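Local coordinates for protein sugar-binding transcriptional regulator, LacI family (Enterococcus faecalis, PDB 3CS3) that probably represses transcription by binding operator DNA, its sugar-binding domain of the periplasmic-binding-protein type probably sensing a small-molecule effector, at residues G29-L34 with G236-A240; S118-L124 with V179-F184; Q112-V116 with E265-S269; A189-Y193 with V221-L225. One frame throughout, in Å; residues are numbered along the deposited sequence. Where two conformers were deposited one is given.

Contact 1 of 4, residues G29-L34 with G236-A240; sequences GIKKGL and GMVAA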
loop_
_atom_site.group_PDB
_atom_site.type_symbol
_atom_site.label_atom_id
_atom_site.label_comp_id
_atom_site.label_asym_id
_atom_site.label_seq_id
_atom_site.Cartn_x
_atom_site.Cartn_y
_atom_site.Cartn_z
ATOM N N GLY A 29 5.353 -8.472 9.040
ATOM C CA GLY A 29 6.311 -8.761 10.095
ATOM C C GLY A 29 5.742 -8.492 11.474
ATOM O O GLY A 29 5.985 -9.265 12.408
ATOM N N ILE A 30 5.000 -7.388 11.602
ATOM C CA ILE A 30 4.266 -7.070 12.833
ATOM C C ILE A 30 3.261 -8.189 13.148
ATOM O O ILE A 30 3.291 -8.755 14.249
ATOM C CB ILE A 30 3.565 -5.677 12.769
ATOM C CG1 ILE A 30 4.596 -4.545 12.661
ATOM C CG2 ILE A 30 2.729 -5.436 14.008
ATOM C CD1 ILE A 30 3.997 -3.139 12.529
ATOM N N LYS A 31 2.424 -8.524 12.162
ATOM C CA LYS A 31 1.438 -9.611 12.265
ATOM C C LYS A 31 2.014 -10.937 12.753
ATOM O O LYS A 31 1.467 -11.540 13.676
ATOM C CB LYS A 31 0.754 -9.845 10.920
ATOM C CG LYS A 31 -0.656 -9.301 10.817
ATOM C CD LYS A 31 -1.236 -9.485 9.408
ATOM C CE LYS A 31 -1.215 -10.949 8.937
ATOM N NZ LYS A 31 -2.248 -11.803 9.591
ATOM N N LYS A 32 3.114 -11.365 12.130
ATOM C CA LYS A 32 3.749 -12.642 12.447
ATOM C C LYS A 32 4.345 -12.637 13.851
ATOM O O LYS A 32 4.265 -13.642 14.565
ATOM C CB LYS A 32 4.822 -12.993 11.404
ATOM C CG LYS A 32 5.111 -14.494 11.256
ATOM C CD LYS A 32 6.287 -14.962 12.117
ATOM C CE LYS A 32 6.517 -16.470 12.006
ATOM N NZ LYS A 32 5.499 -17.272 12.748
ATOM N N GLY A 33 4.927 -11.509 14.247
ATOM C CA GLY A 33 5.521 -11.370 15.568
ATOM C C GLY A 33 4.478 -11.339 16.669
ATOM O O GLY A 33 4.690 -11.886 17.753
ATOM N N LEU A 34 3.346 -10.702 16.382
ATOM C CA LEU A 34 2.250 -10.594 17.339
ATOM C C LEU A 34 1.458 -11.895 17.494
ATOM O O LEU A 34 1.013 -12.210 18.598
ATOM C CB LEU A 34 1.312 -9.443 16.966
ATOM C CG LEU A 34 1.831 -8.008 17.120
ATOM C CD1 LEU A 34 0.751 -7.025 16.707
ATOM C CD2 LEU A 34 2.280 -7.739 18.544
ATOM N N GLY A 236 9.329 -4.878 11.416
ATOM C CA GLY A 236 8.045 -5.254 11.998
ATOM C C GLY A 236 8.076 -6.345 13.060
ATOM O O GLY A 236 7.356 -6.262 14.052
ATOM N N MET A 237 8.911 -7.360 12.849
ATOM C CA MET A 237 9.060 -8.475 13.782
ATOM C C MET A 237 9.635 -8.011 15.120
ATOM O O MET A 237 9.103 -8.359 16.179
ATOM C CB MET A 237 9.959 -9.556 13.179
ATOM C CG MET A 237 9.797 -10.934 13.819
ATOM S SD MET A 237 8.672 -12.025 12.916
ATOM C CE MET A 237 9.838 -12.889 11.864
ATOM N N VAL A 238 10.708 -7.219 15.051
ATOM C CA VAL A 238 11.377 -6.646 16.224
ATOM C C VAL A 238 10.468 -5.653 16.954
ATOM O O VAL A 238 10.465 -5.606 18.187
ATOM C CB VAL A 238 12.753 -6.001 15.848
ATOM C CG1 VAL A 238 13.349 -5.229 17.000
ATOM C CG2 VAL A 238 13.733 -7.062 15.404
ATOM N N ALA A 239 9.689 -4.879 16.200
ATOM C CA ALA A 239 8.715 -3.950 16.805
ATOM C C ALA A 239 7.622 -4.690 17.571
ATOM O O ALA A 239 7.251 -4.282 18.673
ATOM C CB ALA A 239 8.102 -3.049 15.757
ATOM N N ALA A 240 7.137 -5.784 16.984
ATOM C CA ALA A 240 6.143 -6.659 17.617
ATOM C C ALA A 240 6.658 -7.328 18.899
ATOM O O ALA A 240 5.937 -7.393 19.886
ATOM C CB ALA A 240 5.656 -7.700 16.634
#
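Three glycines, G29, G33 and G236, let segments 29-34 and 236-240, on helices 23-35 and 232-247, come within 7.0 Å axis to axis, crossing at -40°. A beta carbon on G33 would clash with CB of A240, and one on G236 with N of I30, so only glycine fits at both; at G29 one would be tight. Backbone therefore meets backbone: CA of I30 lies 3.4 Å from O of G236, and CA of M237 3.5 Å from O of G29, as CA-H...O contacts. A240 points toward the partner and packs its CB 3.5 Å from O of I30 and 3.9 Å from CG of L34. I30 and L34, both in the m,t rotamer, pack on strands 40-45 and 10-15, meeting M41, V13 and I11. At the exposed edge, M237 (chi1 t) lays its SD 3.9 Å from CD of K32, whose ammonium group continues into solvent. With only weak CH...O and van der Waals contacts, cohesion depends on close fit rather than polar side chains.

Contact 2 of 4, residues S118-L124 with V179-F184; sequences SKKVLLL and VDVFAF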
loop_
_atom_site.group_PDB
_atom_site.type_symbol
_atom_site.label_atom_id
_atom_site.label_comp_id
_atom_site.label_asym_id
_atom_site.label_seq_id
_atom_site.Cartn_x
_atom_site.Cartn_y
_atom_site.Cartn_z
ATOM N N SER A 118 30.677 13.775 -7.948
ATOM C CA SER A 118 29.544 14.660 -8.203
ATOM C C SER A 118 29.914 16.129 -8.043
ATOM O O SER A 118 30.680 16.493 -7.151
ATOM C CB SER A 118 28.382 14.312 -7.276
ATOM O OG SER A 118 27.952 12.984 -7.500
ATOM N N LYS A 119 29.359 16.965 -8.915
ATOM C CA LYS A 119 29.631 18.400 -8.913
ATOM C C LYS A 119 28.616 19.170 -8.073
ATOM O O LYS A 119 28.915 20.256 -7.580
ATOM C CB LYS A 119 29.668 18.943 -10.349
ATOM C CG LYS A 119 30.745 18.312 -11.244
ATOM C CD LYS A 119 32.153 18.620 -10.737
ATOM C CE LYS A 119 33.208 17.781 -11.444
ATOM N NZ LYS A 119 34.560 17.984 -10.845
ATOM N N LYS A 120 27.416 18.608 -7.948
ATOM C CA LYS A 120 26.367 19.109 -7.062
ATOM C C LYS A 120 25.406 17.957 -6.769
ATOM O O LYS A 120 25.115 17.140 -7.648
ATOM C CB LYS A 120 25.591 20.274 -7.696
ATOM C CG LYS A 120 24.900 21.168 -6.665
ATOM C CD LYS A 120 23.498 21.589 -7.085
ATOM C CE LYS A 120 23.497 22.875 -7.892
ATOM N NZ LYS A 120 22.131 23.466 -7.968
ATOM N N VAL A 121 24.921 17.886 -5.534
ATOM C CA VAL A 121 23.954 16.868 -5.155
ATOM C C VAL A 121 22.669 17.551 -4.716
ATOM O O VAL A 121 22.690 18.436 -3.872
ATOM C CB VAL A 121 24.500 15.934 -4.048
ATOM C CG1 VAL A 121 23.421 14.966 -3.555
ATOM C CG2 VAL A 121 25.688 15.144 -4.566
ATOM N N LEU A 122 21.551 17.154 -5.314
ATOM C CA LEU A 122 20.249 17.673 -4.915
ATOM C C LEU A 122 19.618 16.718 -3.899
ATOM O O LEU A 122 19.476 15.524 -4.157
ATOM C CB LEU A 122 19.355 17.930 -6.141
ATOM C CG LEU A 122 19.803 19.108 -7.029
ATOM C CD1 LEU A 122 20.767 18.689 -8.138
ATOM C CD2 LEU A 122 18.630 19.817 -7.646
ATOM N N LEU A 123 19.290 17.249 -2.726
ATOM C CA LEU A 123 18.800 16.437 -1.620
ATOM C C LEU A 123 17.297 16.594 -1.488
ATOM O O LEU A 123 16.813 17.563 -0.906
ATOM C CB LEU A 123 19.504 16.802 -0.302
ATOM C CG LEU A 123 21.036 16.683 -0.203
ATOM C CD1 LEU A 123 21.549 17.390 1.050
ATOM C CD2 LEU A 123 21.515 15.226 -0.229
ATOM N N LEU A 124 16.563 15.640 -2.055
ATOM C CA LEU A 124 15.107 15.633 -1.977
ATOM C C LEU A 124 14.702 14.980 -0.655
ATOM O O LEU A 124 14.740 13.754 -0.505
ATOM C CB LEU A 124 14.515 14.906 -3.193
ATOM C CG LEU A 124 13.000 14.771 -3.402
ATOM C CD1 LEU A 124 12.217 16.044 -3.054
ATOM C CD2 LEU A 124 12.722 14.326 -4.839
ATOM N N VAL A 179 22.309 15.792 -13.567
ATOM C CA VAL A 179 21.602 16.199 -12.353
ATOM C C VAL A 179 21.639 15.046 -11.345
ATOM O O VAL A 179 21.065 13.987 -11.585
ATOM C CB VAL A 179 20.131 16.601 -12.637
ATOM C CG1 VAL A 179 19.425 17.010 -11.348
ATOM C CG2 VAL A 179 20.065 17.727 -13.652
ATOM N N ASP A 180 22.319 15.257 -10.223
ATOM C CA ASP A 180 22.465 14.212 -9.215
ATOM C C ASP A 180 21.500 14.417 -8.062
ATOM O O ASP A 180 21.507 15.466 -7.416
ATOM C CB ASP A 180 23.915 14.120 -8.740
ATOM C CG ASP A 180 24.843 13.595 -9.824
ATOM O OD1 ASP A 180 24.342 13.192 -10.896
ATOM O OD2 ASP A 180 26.071 13.575 -9.609
ATOM N N VAL A 181 20.651 13.413 -7.833
ATOM C CA VAL A 181 19.590 13.487 -6.829
ATOM C C VAL A 181 19.689 12.359 -5.803
ATOM O O VAL A 181 19.788 11.182 -6.162
ATOM C CB VAL A 181 18.167 13.455 -7.472
ATOM C CG1 VAL A 181 17.083 13.645 -6.404
ATOM C CG2 VAL A 181 18.021 14.523 -8.561
ATOM N N PHE A 182 19.674 12.728 -4.527
ATOM C CA PHE A 182 19.468 11.765 -3.458
ATOM C C PHE A 182 18.054 11.984 -2.938
ATOM O O PHE A 182 17.781 12.969 -2.249
ATOM C CB PHE A 182 20.531 11.915 -2.363
ATOM C CG PHE A 182 20.356 10.985 -1.183
ATOM C CD1 PHE A 182 19.757 9.728 -1.319
ATOM C CD2 PHE A 182 20.842 11.356 0.068
ATOM C CE1 PHE A 182 19.600 8.886 -0.221
ATOM C CE2 PHE A 182 20.700 10.511 1.172
ATOM C CZ PHE A 182 20.078 9.275 1.026
ATOM N N ALA A 183 17.154 11.079 -3.329
ATOM C CA ALA A 183 15.771 11.089 -2.862
ATOM C C ALA A 183 15.727 10.334 -1.545
ATOM O O ALA A 183 16.293 9.249 -1.433
ATOM C CB ALA A 183 14.866 10.446 -3.879
ATOM N N PHE A 184 15.074 10.919 -0.545
ATOM C CA PHE A 184 15.131 10.387 0.820
ATOM C C PHE A 184 14.213 9.182 1.007
ATOM O O PHE A 184 14.357 8.440 1.983
ATOM C CB PHE A 184 14.866 11.484 1.866
ATOM C CG PHE A 184 16.085 12.337 2.197
ATOM C CD1 PHE A 184 16.125 13.076 3.378
ATOM C CD2 PHE A 184 17.196 12.391 1.342
ATOM C CE1 PHE A 184 17.229 13.872 3.692
ATOM C CE2 PHE A 184 18.305 13.178 1.651
ATOM C CZ PHE A 184 18.325 13.915 2.831
HETATM O O HOH W 1 23.664 17.827 -9.769
#
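Strands 121-125 and 179-183 run parallel, and their backbone polar groups are paired in the alternating manner of parallel sheets. N of L122 donates to O of D180 (2.7 Å), and O of L122 accepts from N of F182 (2.8 Å); then N of L124 donates to O of F182 (2.9 Å), and O of L124 accepts from N of F184 (2.9 Å). V121 and L123 turn their backbone the other way, bonding to strand 151-155 and the residues before it. Where the strands begin, a water fills the gap, donating to O of K120 (2.7 Å) and accepting from N of D180 (2.9 Å). The carboxylate of D180 is buried but well supplied: OD2 forms a salt bridge with R208 and lies 2.9 Å from OG of S118, a hydroxyl that also has O of F113 within hydrogen-bonding reach. V121, L123 and F182 share one face with this carboxylate, CD2 of L123 meeting the ring edge of F182 at CD2 (3.9 Å); aliphatic L122, L124, V181 and A183 line the other. Helices 102-115 and 131-146 pack on the F182 face, as expected of the parallel sheet in a Rossmann-like periplasmic-binding-protein lobe.

Contact 3 of 4, residues Q112-V116 with E265-S269; sequences QFVNV and ESFPS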
loop_
_atom_site.group_PDB
_atom_site.type_symbol
_atom_site.label_atom_id
_atom_site.label_comp_id
_atom_site.label_asym_id
_atom_site.label_seq_id
_atom_site.Cartn_x
_atom_site.Cartn_y
_atom_site.Cartn_z
ATOM N N GLN A 112 28.353 7.238 -2.606
ATOM C CA GLN A 112 28.299 6.909 -4.020
ATOM C C GLN A 112 28.411 8.156 -4.883
ATOM O O GLN A 112 28.983 8.102 -5.979
ATOM C CB GLN A 112 27.005 6.162 -4.350
ATOM C CG GLN A 112 26.785 4.893 -3.549
ATOM C CD GLN A 112 27.772 3.809 -3.906
ATOM O OE1 GLN A 112 28.026 3.552 -5.080
ATOM N NE2 GLN A 112 28.336 3.164 -2.892
ATOM N N PHE A 113 27.852 9.266 -4.399
ATOM C CA PHE A 113 27.974 10.551 -5.094
ATOM C C PHE A 113 29.408 11.071 -5.027
ATOM O O PHE A 113 29.919 11.591 -6.015
ATOM C CB PHE A 113 27.004 11.590 -4.536
ATOM C CG PHE A 113 25.553 11.244 -4.743
ATOM C CD1 PHE A 113 24.894 11.611 -5.913
ATOM C CD2 PHE A 113 24.838 10.564 -3.753
ATOM C CE1 PHE A 113 23.545 11.298 -6.098
ATOM C CE2 PHE A 113 23.503 10.239 -3.925
ATOM C CZ PHE A 113 22.850 10.606 -5.105
ATOM N N VAL A 114 30.046 10.910 -3.865
ATOM C CA VAL A 114 31.467 11.224 -3.691
ATOM C C VAL A 114 32.330 10.389 -4.644
ATOM O O VAL A 114 33.075 10.951 -5.450
ATOM C CB VAL A 114 31.941 11.028 -2.219
ATOM C CG1 VAL A 114 33.458 11.135 -2.110
ATOM C CG2 VAL A 114 31.276 12.033 -1.291
ATOM N N ASN A 115 32.189 9.064 -4.576
ATOM C CA ASN A 115 32.989 8.122 -5.372
ATOM C C ASN A 115 32.913 8.317 -6.885
ATOM O O ASN A 115 33.835 7.933 -7.606
ATOM C CB ASN A 115 32.632 6.672 -5.019
ATOM C CG ASN A 115 33.133 6.256 -3.640
ATOM O OD1 ASN A 115 33.766 7.037 -2.931
ATOM N ND2 ASN A 115 32.842 5.019 -3.256
ATOM N N VAL A 116 31.821 8.921 -7.350
ATOM C CA VAL A 116 31.618 9.216 -8.768
ATOM C C VAL A 116 32.097 10.642 -9.131
ATOM O O VAL A 116 32.185 11.006 -10.307
ATOM C CB VAL A 116 30.125 8.958 -9.175
ATOM C CG1 VAL A 116 29.258 10.213 -9.012
ATOM C CG2 VAL A 116 30.030 8.413 -10.586
ATOM N N GLU A 265 21.011 0.845 -12.247
ATOM C CA GLU A 265 21.431 1.589 -13.435
ATOM C C GLU A 265 20.895 3.025 -13.486
ATOM O O GLU A 265 21.192 3.776 -14.423
ATOM C CB GLU A 265 21.077 0.817 -14.712
ATOM C CG GLU A 265 22.195 -0.078 -15.232
ATOM C CD GLU A 265 23.157 0.660 -16.145
ATOM O OE1 GLU A 265 24.366 0.697 -15.832
ATOM O OE2 GLU A 265 22.705 1.208 -17.174
ATOM N N SER A 266 20.129 3.418 -12.464
ATOM C CA SER A 266 19.687 4.814 -12.306
ATOM C C SER A 266 20.834 5.684 -11.792
ATOM O O SER A 266 20.811 6.904 -11.930
ATOM C CB SER A 266 18.505 4.920 -11.346
ATOM O OG SER A 266 18.903 4.717 -10.000
ATOM N N PHE A 267 21.817 5.040 -11.172
ATOM C CA PHE A 267 23.041 5.694 -10.762
ATOM C C PHE A 267 24.214 4.796 -11.152
ATOM O O PHE A 267 24.604 3.919 -10.379
ATOM C CB PHE A 267 23.030 5.962 -9.254
ATOM C CG PHE A 267 24.156 6.841 -8.785
ATOM C CD1 PHE A 267 24.058 8.228 -8.882
ATOM C CD2 PHE A 267 25.311 6.289 -8.243
ATOM C CE1 PHE A 267 25.093 9.044 -8.455
ATOM C CE2 PHE A 267 26.353 7.102 -7.811
ATOM C CZ PHE A 267 26.241 8.479 -7.915
ATOM N N PRO A 268 24.762 4.991 -12.370
ATOM C CA PRO A 268 25.921 4.213 -12.809
ATOM C C PRO A 268 27.144 4.546 -11.959
ATOM O O PRO A 268 27.630 5.682 -11.983
ATOM C CB PRO A 268 26.116 4.652 -14.269
ATOM C CG PRO A 268 24.811 5.282 -14.665
ATOM C CD PRO A 268 24.319 5.933 -13.414
ATOM N N SER A 269 27.599 3.556 -11.194
ATOM C CA SER A 269 28.685 3.730 -10.233
ATOM C C SER A 269 29.676 2.566 -10.279
ATOM O O SER A 269 30.135 2.169 -11.350
ATOM C CB SER A 269 28.124 3.893 -8.814
ATOM O OG SER A 269 27.322 2.783 -8.438
#
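E265 and S266 make no contact with 112-116. S266 is buried, and its small hydroxyl bonds to backbone atoms of I209 and A226, fastening the chain beside strand 207-210. F267 then turns its side chain toward helix 102-115 and supplies most of the contact. Its ring edge is directed at the face of F113 in an edge-to-face pair, with centroids 4.8 Å apart, planes at 59° and CE1 of F267 3.6 Å from CE1 of F113. A flat, apolar ring suits this site because it can meet several neighbours at once: CE2 of F267 lies 3.4 Å from O of Q112, near the ring plane, and CZ of F267 packs 3.6 Å from CG1 of V116. In this periplasmic-binding-protein-like lobe, the C-terminal tail thus lies against the end of a helix flanking the parallel sheet, whose strand 207-210 offers I210 to F113 and F267. P268 has its CA-CB bond directed away and contributes through its O, 3.9 Å from CG2 of V116. S269 is exposed and poorly ordered; its OG lies 3.5 Å from OE1 of Q112, a loose polar approach.

Contact 4 of 4, residues A189-Y193 with V221-L225; sequences AIGVY and VQPRL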
loop_
_atom_site.group_PDB
_atom_site.type_symbol
_atom_site.label_atom_id
_atom_site.label_comp_id
_atom_site.label_asym_id
_atom_site.label_seq_id
_atom_site.Cartn_x
_atom_site.Cartn_y
_atom_site.Cartn_z
ATOM N N ALA A 189 11.419 9.301 -5.335
ATOM C CA ALA A 189 12.208 8.932 -6.513
ATOM C C ALA A 189 11.341 8.459 -7.679
ATOM O O ALA A 189 11.626 8.799 -8.824
ATOM C CB ALA A 189 13.250 7.871 -6.161
ATOM N N ILE A 190 10.290 7.688 -7.385
ATOM C CA ILE A 190 9.331 7.241 -8.408
ATOM C C ILE A 190 8.583 8.435 -9.010
ATOM O O ILE A 190 8.351 8.482 -10.218
ATOM C CB ILE A 190 8.348 6.150 -7.873
ATOM C CG1 ILE A 190 9.094 4.846 -7.539
ATOM C CG2 ILE A 190 7.195 5.875 -8.863
ATOM C CD1 ILE A 190 9.876 4.216 -8.696
ATOM N N GLY A 191 8.241 9.404 -8.162
ATOM C CA GLY A 191 7.713 10.699 -8.605
ATOM C C GLY A 191 8.627 11.428 -9.576
ATOM O O GLY A 191 8.152 12.053 -10.520
ATOM N N VAL A 192 9.936 11.336 -9.345
ATOM C CA VAL A 192 10.931 11.907 -10.256
ATOM C C VAL A 192 10.916 11.168 -11.599
ATOM O O VAL A 192 10.912 11.814 -12.647
ATOM C CB VAL A 192 12.361 11.956 -9.623
ATOM C CG1 VAL A 192 13.406 12.444 -10.624
ATOM C CG2 VAL A 192 12.368 12.853 -8.391
ATOM N N TYR A 193 10.879 9.829 -11.556
ATOM C CA TYR A 193 10.712 8.992 -12.758
ATOM C C TYR A 193 9.501 9.410 -13.595
ATOM O O TYR A 193 9.602 9.520 -14.818
ATOM C CB TYR A 193 10.550 7.519 -12.386
ATOM C CG TYR A 193 11.824 6.732 -12.232
ATOM C CD1 TYR A 193 12.658 6.916 -11.131
ATOM C CD2 TYR A 193 12.179 5.773 -13.171
ATOM C CE1 TYR A 193 13.825 6.177 -10.980
ATOM C CE2 TYR A 193 13.343 5.026 -13.032
ATOM C CZ TYR A 193 14.160 5.235 -11.932
ATOM O OH TYR A 193 15.310 4.501 -11.785
ATOM N N VAL A 221 11.344 -1.034 -12.292
ATOM C CA VAL A 221 11.255 0.190 -13.086
ATOM C C VAL A 221 12.463 0.288 -14.042
ATOM O O VAL A 221 13.446 -0.446 -13.876
ATOM C CB VAL A 221 11.086 1.426 -12.146
ATOM C CG1 VAL A 221 12.407 1.831 -11.508
ATOM C CG2 VAL A 221 10.417 2.593 -12.855
ATOM N N GLN A 222 12.377 1.157 -15.050
ATOM C CA GLN A 222 13.414 1.249 -16.081
ATOM C C GLN A 222 14.127 2.610 -16.094
ATOM O O GLN A 222 13.516 3.630 -16.442
ATOM C CB GLN A 222 12.818 0.963 -17.461
ATOM C CG GLN A 222 13.631 -0.009 -18.298
ATOM C CD GLN A 222 13.289 -1.459 -17.994
ATOM O OE1 GLN A 222 14.116 -2.210 -17.476
ATOM N NE2 GLN A 222 12.058 -1.854 -18.308
ATOM N N PRO A 223 15.423 2.637 -15.711
ATOM C CA PRO A 223 16.250 1.536 -15.199
ATOM C C PRO A 223 16.062 1.309 -13.694
ATOM O O PRO A 223 15.377 2.102 -13.047
ATOM C CB PRO A 223 17.662 2.027 -15.483
ATOM C CG PRO A 223 17.573 3.507 -15.338
ATOM C CD PRO A 223 16.192 3.894 -15.806
ATOM N N ARG A 224 16.653 0.236 -13.160
ATOM C CA ARG A 224 16.484 -0.154 -11.749
ATOM C C ARG A 224 16.952 0.947 -10.798
ATOM O O ARG A 224 18.067 1.467 -10.918
ATOM C CB ARG A 224 17.176 -1.509 -11.469
ATOM C CG ARG A 224 17.859 -1.675 -10.109
ATOM C CD ARG A 224 17.149 -2.606 -9.143
ATOM N NE ARG A 224 16.475 -1.890 -8.060
ATOM C CZ ARG A 224 16.268 -2.380 -6.836
ATOM N NH1 ARG A 224 16.692 -3.594 -6.507
ATOM N NH2 ARG A 224 15.629 -1.651 -5.933
ATOM N N LEU A 225 16.067 1.321 -9.880
ATOM C CA LEU A 225 16.337 2.396 -8.936
ATOM C C LEU A 225 17.337 1.954 -7.873
ATOM O O LEU A 225 17.032 1.093 -7.041
ATOM C CB LEU A 225 15.040 2.899 -8.295
ATOM C CG LEU A 225 15.136 3.933 -7.163
ATOM C CD1 LEU A 225 15.774 5.238 -7.626
ATOM C CD2 LEU A 225 13.762 4.194 -6.584
#
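A189, the first residue of this part of helix 186-196, points its methyl toward the loop and places CB 3.7 Å from CD2 of L225; a small residue suits a helix face packed closely on strand 207-210. I190 starts off sideways, but its m,m rotamer swings CD1 round to graze CD2 of L225 (4.4 Å) and CG1 of V221 (4.5 Å). G191 and V192 make no contact with the loop, and V192 instead packs on I207 and I209. Y193, one turn after A189, dominates. Its ring lies along the loop, with CD2 3.6 Å from CG2 of V221, CE2 4.1 Å from CD of P223 and CE1 4.0 Å from CD1 of L225. Its hydroxyl donates a 2.7 Å hydrogen bond from OH to O of P223. Tyrosine is apt here, since its ring fills the hollow while its OH satisfies a loop carbonyl. The peptide bond before P223 is cis, which probably helps the loop turn here. V221 also packs against F220 of the second subunit, so the loop lies beside the dimer interface. This is helix-to-loop packing at the border of an alpha/beta lobe, in the dimeric effector-binding domain characteristic of LacI-family regulators.

How the contacts relate
Contacts 2, 3 and 4 cluster in one lobe, touching, with centres 11 to 15 Å apart; contact 1 lies in the other lobe, 30 to 34 Å away between centres. The four-stranded parallel sheet organises the cluster: helix 102-115 leads into strand 121-125, strand 179-183 into helix 186-196, and F113 and A189 pack on F182 and A183. S266 links contacts 3 and 4 through a probable hydrogen bond from its N to O of R224 and by packing on Y193. Along the chain, contacts 2 and 4 follow in series, nested within the loops closed by contacts 1 and 3, which cross. The chain thus passes between lobes repeatedly, as in periplasmic-binding-protein folds, where the cleft typically receives the ligand.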